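Local structure of MdcA (Pseudomonas aeruginosa, 5VIT) at residues A[45-48]-A[49-53]; A[132-135]-A[136-140]; A[246-249]-A[250-254]; A[316-319]-A[320-323]; A[440-444]-A[445-449]. The protein is the alpha subunit of malonate decarboxylase and probably acts as the transferase that exchanges acetate for malonate on the enzyme's acyl carrier protein. All coordinates share one frame; numbering follows the deposited sequence.

Interaction 1: A[45-48]-A[49-53]; sequences ALIA and PGDRV
A48 and D51 hold each other by two hydrogen bonds across a tight turn. The backbone N of A48 donates to OD2 of D51 at 2.9 Å. The N-H points almost straight at the oxygen (173°), and it arrives from above the carboxylate plane. In return, the backbone N of D51 donates to O of A48 at 3.1 Å. This second bond closes a type II beta turn from A48 to D51, with P49 and G50 at its corners. At the phi of G50, 92°, a CB would press on the carbonyl O of the residue before, which calls for glycine.

Around this core lie carbon contacts. The methyl CG2 of I47 lies against the carboxylate, 3.4 Å from OD2 of D51. The chi1 of I47, -59°, places CG1 beside the backbone N and turns CG2 the other way, onto D51. The same CG2 makes an apolar contact with CG2 of V53 at 4.1 Å. CB of A48 rests on CD of P49 at 3.6 Å.

The next shell fixes the acid. R21 makes a salt bridge to OD2 of D51 through NH1, which also bonds O of L46. L81 and V149, on two strands of the parallel sheet, pack against both I47 and D51. The turn joins helix 39-46 to strand 52-55 of that sheet. OD2 of buried D51 takes a backbone N-H and a guanidinium together, which would favour the charged form of the acid.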
loop_
_atom_site.group_PDB
_atom_site.type_symbol
_atom_site.label_atom_id
_atom_site.label_comp_id
_atom_site.label_asym_id
_atom_site.label_seq_id
_atom_site.Cartn_x
_atom_site.Cartn_y
_atom_site.Cartn_z
ATOM N N ALA A 45 49.919 -14.563 33.842
ATOM C CA ALA A 45 49.997 -14.136 35.237
ATOM C C ALA A 45 48.735 -13.401 35.699
ATOM O O ALA A 45 48.216 -13.677 36.781
ATOM C CB ALA A 45 51.206 -13.252 35.451
ATOM N N LEU A 46 48.243 -12.471 34.879
ATOM C CA LEU A 46 47.172 -11.567 35.301
ATOM C C LEU A 46 45.769 -12.182 35.236
ATOM O O LEU A 46 44.872 -11.766 35.958
ATOM C CB LEU A 46 47.210 -10.299 34.460
ATOM C CG LEU A 46 48.473 -9.460 34.642
ATOM C CD1 LEU A 46 48.433 -8.287 33.686
ATOM C CD2 LEU A 46 48.594 -8.988 36.087
ATOM N N ILE A 47 45.586 -13.157 34.360
ATOM C CA ILE A 47 44.312 -13.838 34.212
ATOM C C ILE A 47 44.391 -15.192 34.899
ATOM O O ILE A 47 45.446 -15.827 34.905
ATOM C CB ILE A 47 43.957 -14.018 32.734
ATOM C CG1 ILE A 47 43.875 -12.652 32.054
ATOM C CG2 ILE A 47 42.670 -14.799 32.574
ATOM C CD1 ILE A 47 43.888 -12.714 30.534
ATOM N N ALA A 48 43.290 -15.633 35.492
ATOM C CA ALA A 48 43.256 -16.953 36.106
ATOM C C ALA A 48 42.265 -17.830 35.344
ATOM O O ALA A 48 41.364 -17.306 34.696
ATOM C CB ALA A 48 42.873 -16.845 37.575
ATOM N N PRO A 49 42.441 -19.163 35.393
ATOM C CA PRO A 49 41.412 -20.027 34.802
ATOM C C PRO A 49 40.015 -19.744 35.379
ATOM O O PRO A 49 39.873 -19.509 36.577
ATOM C CB PRO A 49 41.895 -21.450 35.155
ATOM C CG PRO A 49 43.058 -21.269 36.105
ATOM C CD PRO A 49 43.626 -19.928 35.818
ATOM N N GLY A 50 39.000 -19.743 34.524
ATOM C CA GLY A 50 37.643 -19.482 34.971
ATOM C C GLY A 50 37.254 -18.014 34.896
ATOM O O GLY A 50 36.082 -17.663 35.013
ATOM N N ASP A 51 38.244 -17.155 34.695
ATOM C CA ASP A 51 38.013 -15.723 34.639
ATOM C C ASP A 51 36.957 -15.327 33.610
ATOM O O ASP A 51 36.860 -15.924 32.520
ATOM C CB ASP A 51 39.316 -14.989 34.330
ATOM C CG ASP A 51 40.026 -14.514 35.580
ATOM O OD1 ASP A 51 39.549 -14.856 36.688
ATOM O OD2 ASP A 51 41.059 -13.805 35.455
ATOM N N ARG A 52 36.162 -14.327 33.986
ATOM C CA ARG A 52 35.305 -13.620 33.049
ATOM C C ARG A 52 36.151 -12.561 32.366
ATOM O O ARG A 52 36.640 -11.626 33.007
ATOM C CB ARG A 52 34.106 -12.988 33.757
ATOM C CG ARG A 52 33.088 -13.985 34.261
ATOM C CD ARG A 52 32.076 -13.297 35.162
ATOM N NE ARG A 52 31.071 -14.232 35.665
ATOM C CZ ARG A 52 30.280 -13.982 36.704
ATOM N NH1 ARG A 52 30.389 -12.830 37.360
ATOM N NH2 ARG A 52 29.389 -14.889 37.097
ATOM N N VAL A 53 36.349 -12.713 31.065
ATOM C CA VAL A 53 37.257 -11.807 30.364
ATOM C C VAL A 53 36.541 -11.043 29.269
ATOM O O VAL A 53 36.041 -11.624 28.312
ATOM C CB VAL A 53 38.455 -12.556 29.741
ATOM C CG1 VAL A 53 39.353 -11.592 29.006
ATOM C CG2 VAL A 53 39.226 -13.338 30.808
#

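Interaction 2: A[132-135]-A[136-140]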
loop_
_atom_site.group_PDB
_atom_site.type_symbol
_atom_site.label_atom_id
_atom_site.label_comp_id
_atom_site.label_asym_id
_atom_site.label_seq_id
_atom_site.Cartn_x
_atom_site.Cartn_y
_atom_site.Cartn_z
ATOM N N HIS A 132 22.964 -11.489 23.199
ATOM C CA HIS A 132 22.454 -10.237 23.766
ATOM C C HIS A 132 22.347 -9.147 22.711
ATOM O O HIS A 132 22.816 -9.310 21.590
ATOM C CB HIS A 132 23.373 -9.695 24.882
ATOM C CG HIS A 132 23.615 -10.644 26.016
ATOM N ND1 HIS A 132 24.298 -11.830 25.866
ATOM C CD2 HIS A 132 23.306 -10.555 27.332
ATOM C CE1 HIS A 132 24.379 -12.442 27.035
ATOM N NE2 HIS A 132 23.789 -11.687 27.941
ATOM N N THR A 133 21.760 -8.016 23.101
ATOM C CA THR A 133 21.994 -6.763 22.393
ATOM C C THR A 133 23.047 -5.995 23.208
ATOM O O THR A 133 23.133 -6.174 24.427
ATOM C CB THR A 133 20.681 -5.943 22.170
ATOM O OG1 THR A 133 20.973 -4.783 21.386
ATOM C CG2 THR A 133 20.029 -5.512 23.473
ATOM N N TYR A 134 23.864 -5.180 22.536
ATOM C CA TYR A 134 25.053 -4.571 23.148
ATOM C C TYR A 134 24.811 -4.002 24.553
ATOM O O TYR A 134 25.480 -4.382 25.522
ATOM C CB TYR A 134 25.614 -3.447 22.250
ATOM C CG TYR A 134 25.922 -3.879 20.828
ATOM C CD1 TYR A 134 25.215 -3.359 19.741
ATOM C CD2 TYR A 134 26.901 -4.832 20.572
ATOM C CE1 TYR A 134 25.494 -3.781 18.430
ATOM C CE2 TYR A 134 27.179 -5.253 19.281
ATOM C CZ TYR A 134 26.481 -4.720 18.221
ATOM O OH TYR A 134 26.776 -5.155 16.958
ATOM N N ILE A 135 23.855 -3.084 24.658
ATOM C CA ILE A 135 23.687 -2.322 25.879
ATOM C C ILE A 135 23.120 -3.229 26.983
ATOM O O ILE A 135 23.352 -3.012 28.159
ATOM C CB ILE A 135 22.820 -1.063 25.604
ATOM C CG1 ILE A 135 23.257 0.096 26.494
ATOM C CG2 ILE A 135 21.334 -1.330 25.713
ATOM C CD1 ILE A 135 22.389 1.349 26.315
ATOM N N GLU A 136 22.420 -4.289 26.587
ATOM C CA GLU A 136 21.991 -5.313 27.531
ATOM C C GLU A 136 23.225 -6.021 28.118
ATOM O O GLU A 136 23.305 -6.281 29.328
ATOM C CB GLU A 136 21.058 -6.315 26.841
ATOM C CG GLU A 136 20.713 -7.517 27.666
ATOM C CD GLU A 136 19.965 -8.560 26.880
ATOM O OE1 GLU A 136 19.222 -9.359 27.495
ATOM O OE2 GLU A 136 20.124 -8.592 25.644
ATOM N N LEU A 137 24.197 -6.308 27.262
ATOM C CA LEU A 137 25.443 -6.943 27.692
ATOM C C LEU A 137 26.225 -6.045 28.649
ATOM O O LEU A 137 26.690 -6.515 29.690
ATOM C CB LEU A 137 26.307 -7.321 26.477
ATOM C CG LEU A 137 27.519 -8.235 26.746
ATOM C CD1 LEU A 137 27.084 -9.562 27.371
ATOM C CD2 LEU A 137 28.295 -8.510 25.452
ATOM N N TYR A 138 26.370 -4.761 28.325
ATOM C CA TYR A 138 27.033 -3.836 29.260
ATOM C C TYR A 138 26.315 -3.871 30.613
ATOM O O TYR A 138 26.960 -3.966 31.654
ATOM C CB TYR A 138 27.071 -2.380 28.742
ATOM C CG TYR A 138 27.520 -2.217 27.296
ATOM C CD1 TYR A 138 27.030 -1.178 26.508
ATOM C CD2 TYR A 138 28.441 -3.086 26.726
ATOM C CE1 TYR A 138 27.443 -1.010 25.190
ATOM C CE2 TYR A 138 28.848 -2.944 25.417
ATOM C CZ TYR A 138 28.351 -1.909 24.648
ATOM O OH TYR A 138 28.769 -1.783 23.336
ATOM N N ALA A 139 24.981 -3.824 30.586
ATOM C CA ALA A 139 24.192 -3.845 31.812
ATOM C C ALA A 139 24.577 -4.995 32.769
ATOM O O ALA A 139 24.753 -4.749 33.966
ATOM C CB ALA A 139 22.701 -3.910 31.474
ATOM N N ARG A 140 24.731 -6.224 32.248
ATOM C CA ARG A 140 25.050 -7.388 33.097
ATOM C C ARG A 140 26.385 -7.214 33.830
ATOM O O ARG A 140 26.618 -7.819 34.890
ATOM C CB ARG A 140 25.150 -8.700 32.306
ATOM C CG ARG A 140 24.161 -8.994 31.188
ATOM C CD ARG A 140 23.054 -9.969 31.533
ATOM N NE ARG A 140 23.390 -11.184 32.287
ATOM C CZ ARG A 140 23.394 -12.433 31.812
ATOM N NH1 ARG A 140 23.165 -12.694 30.534
ATOM N NH2 ARG A 140 23.633 -13.442 32.633
#
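H132 lies across the start of helix 134-140, in touch with E136, L137 and R140. Its CB is 3.5 Å from OE2 of E136. Beyond CB, the imidazole lies flat under L137. CD1 of L137 stands 3.8 Å from the centroid of the H132 ring and only 3° off the ring normal, a CH-pi contact over one face. ND1 makes weak hydrogen bonds to O of A130 and O of F107. At the tip, NE2 of H132 accepts a weak hydrogen bond from NH1 of R140 at 2.9 Å. R140 comes in at the ring edge. Its chain is bent at chi2 (-102°) and again at chi3, which carries the guanidinium back to H132.

E136 also serves the helix start. OE2 of E136 accepts from the backbone N of T133 at 3.1 Å, nearly along the C-O axis. T133 holds the N-cap position, but its OG1 bonds O of G380 instead, so only half of a capping box is present. One turn on, the Y138 ring covers O of Y134, which lies 3.3 Å above its plane, and the Y138 hydroxyl bonds D171. The side chain of Y134 is about 3 Å from a malonate ion, probably from the crystallisation liquor.

H132 acts as donor at ND1 and acceptor at NE2. These bonds are weak, but together with L137 on one face they would limit the rotation of the ring.

Interaction 3: A[246-249]-A[250-254]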
loop_
_atom_site.group_PDB
_atom_site.type_symbol
_atom_site.label_atom_id
_atom_site.label_comp_id
_atom_site.label_asym_id
_atom_site.label_seq_id
_atom_site.Cartn_x
_atom_site.Cartn_y
_atom_site.Cartn_z
ATOM N N ARG A 246 8.509 8.301 1.828
ATOM C CA ARG A 246 7.199 8.845 1.557
ATOM C C ARG A 246 6.137 8.261 2.473
ATOM O O ARG A 246 5.377 9.001 3.098
ATOM C CB ARG A 246 6.824 8.584 0.098
ATOM C CG ARG A 246 5.398 8.914 -0.240
ATOM C CD ARG A 246 5.252 10.387 -0.601
ATOM N NE ARG A 246 3.854 10.764 -0.833
ATOM C CZ ARG A 246 3.386 12.011 -0.780
ATOM N NH1 ARG A 246 4.190 13.038 -0.510
ATOM N NH2 ARG A 246 2.106 12.228 -1.018
ATOM N N GLY A 247 6.090 6.934 2.542
ATOM C CA GLY A 247 5.032 6.240 3.258
ATOM C C GLY A 247 5.277 6.059 4.745
ATOM O O GLY A 247 4.381 5.625 5.474
ATOM N N ILE A 248 6.490 6.372 5.198
ATOM C CA ILE A 248 6.811 6.266 6.611
ATOM C C ILE A 248 7.373 7.555 7.241
ATOM O O ILE A 248 6.773 8.106 8.159
ATOM C CB ILE A 248 7.810 5.123 6.864
ATOM C CG1 ILE A 248 7.274 3.816 6.257
ATOM C CG2 ILE A 248 8.062 5.006 8.354
ATOM C CD1 ILE A 248 8.119 2.552 6.599
ATOM N N TYR A 249 8.516 8.029 6.765
ATOM C CA TYR A 249 9.147 9.198 7.355
ATOM C C TYR A 249 8.219 10.403 7.237
ATOM O O TYR A 249 7.947 11.078 8.238
ATOM C CB TYR A 249 10.485 9.507 6.684
ATOM C CG TYR A 249 11.568 8.475 6.907
ATOM C CD1 TYR A 249 12.841 8.651 6.354
ATOM C CD2 TYR A 249 11.336 7.337 7.686
ATOM C CE1 TYR A 249 13.848 7.719 6.549
ATOM C CE2 TYR A 249 12.346 6.396 7.893
ATOM C CZ TYR A 249 13.591 6.589 7.312
ATOM O OH TYR A 249 14.586 5.662 7.501
ATOM N N GLN A 250 7.730 10.660 6.019
ATOM C CA GLN A 250 6.862 11.801 5.788
ATOM C C GLN A 250 5.501 11.583 6.409
ATOM O O GLN A 250 4.971 12.484 7.072
ATOM C CB GLN A 250 6.700 12.094 4.293
ATOM C CG GLN A 250 5.801 13.310 3.997
ATOM C CD GLN A 250 5.656 13.599 2.500
ATOM O OE1 GLN A 250 6.074 12.806 1.653
ATOM N NE2 GLN A 250 5.061 14.736 2.174
ATOM N N ARG A 251 4.931 10.397 6.198
ATOM C CA ARG A 251 3.604 10.072 6.736
ATOM C C ARG A 251 3.481 10.341 8.227
ATOM O O ARG A 251 2.471 10.857 8.683
ATOM C CB ARG A 251 3.255 8.597 6.492
ATOM C CG ARG A 251 2.448 8.346 5.246
ATOM C CD ARG A 251 0.963 8.439 5.533
ATOM N NE ARG A 251 0.542 7.351 6.410
ATOM C CZ ARG A 251 -0.725 7.007 6.633
ATOM N NH1 ARG A 251 -1.710 7.669 6.018
ATOM N NH2 ARG A 251 -1.004 5.994 7.460
ATOM N N HIS A 252 4.507 9.962 8.982
ATOM C CA HIS A 252 4.429 10.054 10.428
ATOM C C HIS A 252 5.265 11.213 10.956
ATOM O O HIS A 252 5.434 11.357 12.160
ATOM C CB HIS A 252 4.866 8.719 11.072
ATOM C CG HIS A 252 4.035 7.547 10.646
ATOM N ND1 HIS A 252 2.673 7.500 10.830
ATOM C CD2 HIS A 252 4.375 6.384 10.036
ATOM C CE1 HIS A 252 2.202 6.360 10.351
ATOM N NE2 HIS A 252 3.215 5.666 9.859
ATOM N N ASN A 253 5.788 12.034 10.051
ATOM C CA ASN A 253 6.565 13.213 10.430
ATOM C C ASN A 253 7.740 12.833 11.338
ATOM O O ASN A 253 7.863 13.314 12.472
ATOM C CB ASN A 253 5.672 14.263 11.113
ATOM C CG ASN A 253 6.366 15.616 11.265
ATOM O OD1 ASN A 253 7.199 15.997 10.440
ATOM N ND2 ASN A 253 6.020 16.347 12.320
ATOM N N VAL A 254 8.602 11.967 10.822
ATOM C CA VAL A 254 9.709 11.448 11.597
ATOM C C VAL A 254 10.871 12.443 11.670
ATOM O O VAL A 254 11.444 12.806 10.646
ATOM C CB VAL A 254 10.208 10.128 10.996
ATOM C CG1 VAL A 254 11.519 9.684 11.660
ATOM C CG2 VAL A 254 9.121 9.058 11.096
#
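The side chains of R246 and Q250 lie side by side and point the same way, but the guanidinium and amide planes are 77° apart. NH1 of R246 makes a weak hydrogen bond to OE1 of Q250 at 2.9 Å. R246 bends at chi2 (86°) to come alongside, while Q250 is fully extended. The imidazole of H252 has CB of R251 over one face, 4.3 Å above its plane. At its edges D401 bonds ND1, and H461 bonds NE2 and meets the ring at a steep angle. R251 leads away to a cation-pi contact with Y470, whose hydroxyl also bonds O of G247.

The backbone beneath these groups unwinds in steps. A weak bond of 3.4 Å from N of R251 to O of R246 marks a wider pi-type turn. N of H252 reaches O of I248 at 3.0 Å. V254 then folds back: its N donates to O of Y249 at 2.8 Å, in the carbonyl plane. CG2 of V254 packs 3.7 Å from CA of Y249. The Y249 hydroxyl bonds H259, and I248, Y249 and V254 all touch L354 of the mixed sheet.

N of N253 bonds O of Q250 at 3.1 Å, closing a type I turn. N253 has positive phi (56°) and is the C-prime residue. Together with the bond from V254 to Y249, this is a Schellman motif, which ends helix 235-250 before strand 256-259.

Interaction 4: A[316-319]-A[320-323]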
loop_
_atom_site.group_PDB
_atom_site.type_symbol
_atom_site.label_atom_id
_atom_site.label_comp_id
_atom_site.label_asym_id
_atom_site.label_seq_id
_atom_site.Cartn_x
_atom_site.Cartn_y
_atom_site.Cartn_z
ATOM N N LEU A 316 35.946 3.549 9.468
ATOM C CA LEU A 316 37.311 3.835 9.047
ATOM C C LEU A 316 37.358 4.706 7.808
ATOM O O LEU A 316 36.771 4.370 6.776
ATOM C CB LEU A 316 38.082 2.542 8.793
ATOM C CG LEU A 316 39.569 2.694 8.471
ATOM C CD1 LEU A 316 40.258 3.468 9.582
ATOM C CD2 LEU A 316 40.223 1.323 8.278
ATOM N N GLY A 317 38.053 5.836 7.943
ATOM C CA GLY A 317 38.236 6.772 6.857
ATOM C C GLY A 317 37.342 7.985 6.943
ATOM O O GLY A 317 37.515 8.949 6.196
ATOM N N MET A 318 36.382 7.948 7.858
ATOM C CA MET A 318 35.483 9.077 8.020
ATOM C C MET A 318 36.041 10.124 9.007
ATOM O O MET A 318 35.517 11.251 9.083
ATOM C CB MET A 318 34.102 8.590 8.478
ATOM C CG MET A 318 33.307 7.855 7.401
ATOM S SD MET A 318 32.792 8.994 6.108
ATOM C CE MET A 318 31.511 9.949 6.927
ATOM N N GLU A 319 37.095 9.750 9.744
ATOM C CA GLU A 319 37.611 10.567 10.868
ATOM C C GLU A 319 37.900 12.007 10.471
ATOM O O GLU A 319 37.425 12.947 11.118
ATOM C CB GLU A 319 38.888 9.946 11.454
ATOM C CG GLU A 319 38.685 8.625 12.209
ATOM C CD GLU A 319 38.360 7.443 11.295
ATOM O OE1 GLU A 319 38.559 7.559 10.065
ATOM O OE2 GLU A 319 37.904 6.399 11.816
ATOM N N GLY A 320 38.671 12.173 9.396
ATOM C CA GLY A 320 39.028 13.493 8.911
ATOM C C GLY A 320 37.826 14.301 8.468
ATOM O O GLY A 320 37.785 15.521 8.633
ATOM N N TYR A 321 36.833 13.629 7.893
ATOM C CA TYR A 321 35.634 14.336 7.433
ATOM C C TYR A 321 34.801 14.808 8.622
ATOM O O TYR A 321 34.338 15.949 8.653
ATOM C CB TYR A 321 34.799 13.441 6.501
ATOM C CG TYR A 321 33.392 13.938 6.217
ATOM C CD1 TYR A 321 33.151 14.882 5.222
ATOM C CD2 TYR A 321 32.304 13.441 6.924
ATOM C CE1 TYR A 321 31.880 15.314 4.945
ATOM C CE2 TYR A 321 31.025 13.874 6.659
ATOM C CZ TYR A 321 30.817 14.807 5.662
ATOM O OH TYR A 321 29.538 15.245 5.391
ATOM N N ILE A 322 34.607 13.913 9.591
ATOM C CA ILE A 322 33.913 14.249 10.827
ATOM C C ILE A 322 34.543 15.479 11.532
ATOM O O ILE A 322 33.829 16.381 12.006
ATOM C CB ILE A 322 33.910 13.048 11.796
ATOM C CG1 ILE A 322 32.996 11.922 11.254
ATOM C CG2 ILE A 322 33.487 13.501 13.205
ATOM C CD1 ILE A 322 33.220 10.568 11.930
ATOM N N ALA A 323 35.875 15.524 11.570
ATOM C CA ALA A 323 36.597 16.612 12.230
ATOM C C ALA A 323 36.325 17.968 11.569
ATOM O O ALA A 323 36.529 19.015 12.175
ATOM C CB ALA A 323 38.086 16.319 12.246
HETATM O O HOH W 1 39.709 10.568 7.279
#
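M318 curls alongside Y321 at the start of a short helix. All three side-chain torsions of M318 are near -70°, so the chain bends at chi2 and chi3 and swings the methyl to the tyrosine. CE of M318 is 3.6 Å from CD2 of Y321. SD of M318 is 5.4 Å from the centroid of the Y321 ring and meets it obliquely. CG of Y321 lies anti to the backbone N (chi1 167°), which sets the ring beside M318. The tyrosine points the same way as the methionine, and its hydroxyl bonds E302. Nearer the backbone, CB of M318 meets CD1 of I322 at 4.1 Å. I298 of helix 298-302 packs on both M318 and Y321, and loop residues Y545 and L544 add to this cover.

E319 bends the opposite way at chi2 (71°), back over the chain before it. OE1 of E319 accepts from the backbone N of G317 at 2.8 Å with the syn lone pair. OE2 is bonded by T314. The carboxylate thus pins the loop that enters the helix.

Two helical bonds and a water hold the backbone. N of I322 donates to O of M318 at 2.9 Å, nearly straight. N of A323 donates to O of E319 at 3.0 Å. A water gives a hydrogen to O of G317 at 2.9 Å and accepts from N of G320. The pattern is that of a loop entering helix 319-323, with a Met-aromatic contact at its entrance.

Interaction 5: A[440-444]-A[445-449]; sequences EVARQ and TGMPL
M447 turns back onto V441 and A442 by a bend at its far end. Its chain is extended at chi2, but chi3 of -73° swings CE round to the helix. CE of M447 then lies 3.6 Å from CG1 of V441, which sits anti to its own backbone N (chi1 173°). The same CE is 3.5 Å from CA of A442. Nearer the backbone, CB of M447 meets CB of A442 at 4.0 Å. V371 and P451 of nearby loops pack on V441 and A442.

This fold-back is the C-terminal end of helix 437-445. N of T445 still bonds O of V441 at 2.8 Å. G446 then takes positive phi (75°) and leaves the helix. N of M447 reaches O of A442 at 3.0 Å, and N of G446 bonds that oxygen weakly.

On the outer side, E440 bonds two residues of the next turn. OE1 of E440 accepts from NE2 of Q444 at 2.8 Å and lies close to the amide plane of Q444. OE2 forms a salt bridge with NH1 of R443, met on the anti side. R435 brings a like charge close to R443, which the carboxylate would partly offset.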
loop_
_atom_site.group_PDB
_atom_site.type_symbol
_atom_site.label_atom_id
_atom_site.label_comp_id
_atom_site.label_asym_id
_atom_site.label_seq_id
_atom_site.Cartn_x
_atom_site.Cartn_y
_atom_site.Cartn_z
ATOM N N GLU A 440 14.166 -24.435 15.262
ATOM C CA GLU A 440 15.003 -25.634 15.235
ATOM C C GLU A 440 16.399 -25.390 15.788
ATOM O O GLU A 440 16.973 -26.260 16.425
ATOM C CB GLU A 440 15.108 -26.189 13.820
ATOM C CG GLU A 440 14.298 -27.444 13.624
ATOM C CD GLU A 440 14.635 -28.518 14.655
ATOM O OE1 GLU A 440 15.826 -28.897 14.772
ATOM O OE2 GLU A 440 13.701 -28.969 15.354
ATOM N N VAL A 441 16.947 -24.206 15.555
ATOM C CA VAL A 441 18.234 -23.879 16.144
ATOM C C VAL A 441 18.160 -23.943 17.677
ATOM O O VAL A 441 19.071 -24.452 18.338
ATOM C CB VAL A 441 18.710 -22.503 15.697
ATOM C CG1 VAL A 441 19.969 -22.102 16.449
ATOM C CG2 VAL A 441 18.971 -22.525 14.196
ATOM N N ALA A 442 17.059 -23.461 18.241
ATOM C CA ALA A 442 16.912 -23.483 19.687
ATOM C C ALA A 442 16.868 -24.927 20.184
ATOM O O ALA A 442 17.538 -25.277 21.172
ATOM C CB ALA A 442 15.672 -22.723 20.124
ATOM N N ARG A 443 16.100 -25.762 19.487
ATOM C CA ARG A 443 15.985 -27.163 19.870
ATOM C C ARG A 443 17.343 -27.864 19.773
ATOM O O ARG A 443 17.710 -28.612 20.670
ATOM C CB ARG A 443 14.937 -27.876 19.009
ATOM C CG ARG A 443 13.555 -27.255 19.096
ATOM C CD ARG A 443 12.469 -28.146 18.512
ATOM N NE ARG A 443 11.228 -27.405 18.249
ATOM C CZ ARG A 443 10.801 -27.040 17.035
ATOM N NH1 ARG A 443 11.502 -27.360 15.946
ATOM N NH2 ARG A 443 9.655 -26.369 16.896
ATOM N N GLN A 444 18.100 -27.595 18.712
ATOM C CA GLN A 444 19.414 -28.219 18.527
ATOM C C GLN A 444 20.464 -27.694 19.499
ATOM O O GLN A 444 21.405 -28.406 19.840
ATOM C CB GLN A 444 19.919 -28.016 17.095
ATOM C CG GLN A 444 18.984 -28.552 16.034
ATOM C CD GLN A 444 18.995 -30.063 15.955
ATOM O OE1 GLN A 444 20.027 -30.699 16.187
ATOM N NE2 GLN A 444 17.841 -30.651 15.638
ATOM N N THR A 445 20.303 -26.449 19.938
ATOM C CA THR A 445 21.301 -25.778 20.773
ATOM C C THR A 445 20.918 -25.844 22.265
ATOM O O THR A 445 21.726 -25.559 23.150
ATOM C CB THR A 445 21.490 -24.308 20.279
ATOM O OG1 THR A 445 22.229 -24.330 19.053
ATOM C CG2 THR A 445 22.244 -23.444 21.260
ATOM N N GLY A 446 19.688 -26.266 22.542
ATOM C CA GLY A 446 19.197 -26.325 23.912
ATOM C C GLY A 446 18.849 -24.968 24.510
ATOM O O GLY A 446 18.814 -24.813 25.728
ATOM N N MET A 447 18.593 -23.979 23.654
ATOM C CA MET A 447 18.149 -22.662 24.107
ATOM C C MET A 447 16.706 -22.723 24.569
ATOM O O MET A 447 15.869 -23.325 23.894
ATOM C CB MET A 447 18.304 -21.618 22.993
ATOM C CG MET A 447 19.738 -21.235 22.695
ATOM S SD MET A 447 19.874 -20.094 21.302
ATOM C CE MET A 447 19.519 -21.171 19.932
ATOM N N PRO A 448 16.408 -22.100 25.724
ATOM C CA PRO A 448 15.050 -22.125 26.286
ATOM C C PRO A 448 14.015 -21.415 25.381
ATOM O O PRO A 448 12.821 -21.725 25.409
ATOM C CB PRO A 448 15.208 -21.402 27.635
ATOM C CG PRO A 448 16.493 -20.620 27.530
ATOM C CD PRO A 448 17.362 -21.346 26.562
ATOM N N LEU A 449 14.475 -20.477 24.565
ATOM C CA LEU A 449 13.579 -19.863 23.596
ATOM C C LEU A 449 14.278 -19.613 22.268
ATOM O O LEU A 449 15.506 -19.539 22.190
ATOM C CB LEU A 449 12.971 -18.563 24.157
ATOM C CG LEU A 449 13.736 -17.262 24.371
ATOM C CD1 LEU A 449 12.757 -16.191 24.875
ATOM C CD2 LEU A 449 14.863 -17.435 25.378
#

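Overall arrangement
The five contacts follow one another along the chain. Each is local, and none nests in or crosses another. Interaction 1 closes the turn from helix 39-46 into strand 52-55 of the parallel sheet. Interaction 2 starts helix 134-140 just after strand 127-131, at the edge of the same sheet; the nearest atoms of the two are about 7 Å apart. Interaction 3 ends helix 235-250 before strand 256-259 of the mixed sheet. Its centre is about 51 Å from that of interaction 1, across the chain's centre. Interaction 4 opens helix 319-323, after strand 308-310. Interaction 5 ends helix 437-445 ahead of strand 461-464, its nearest atoms about 9 Å from interaction 2.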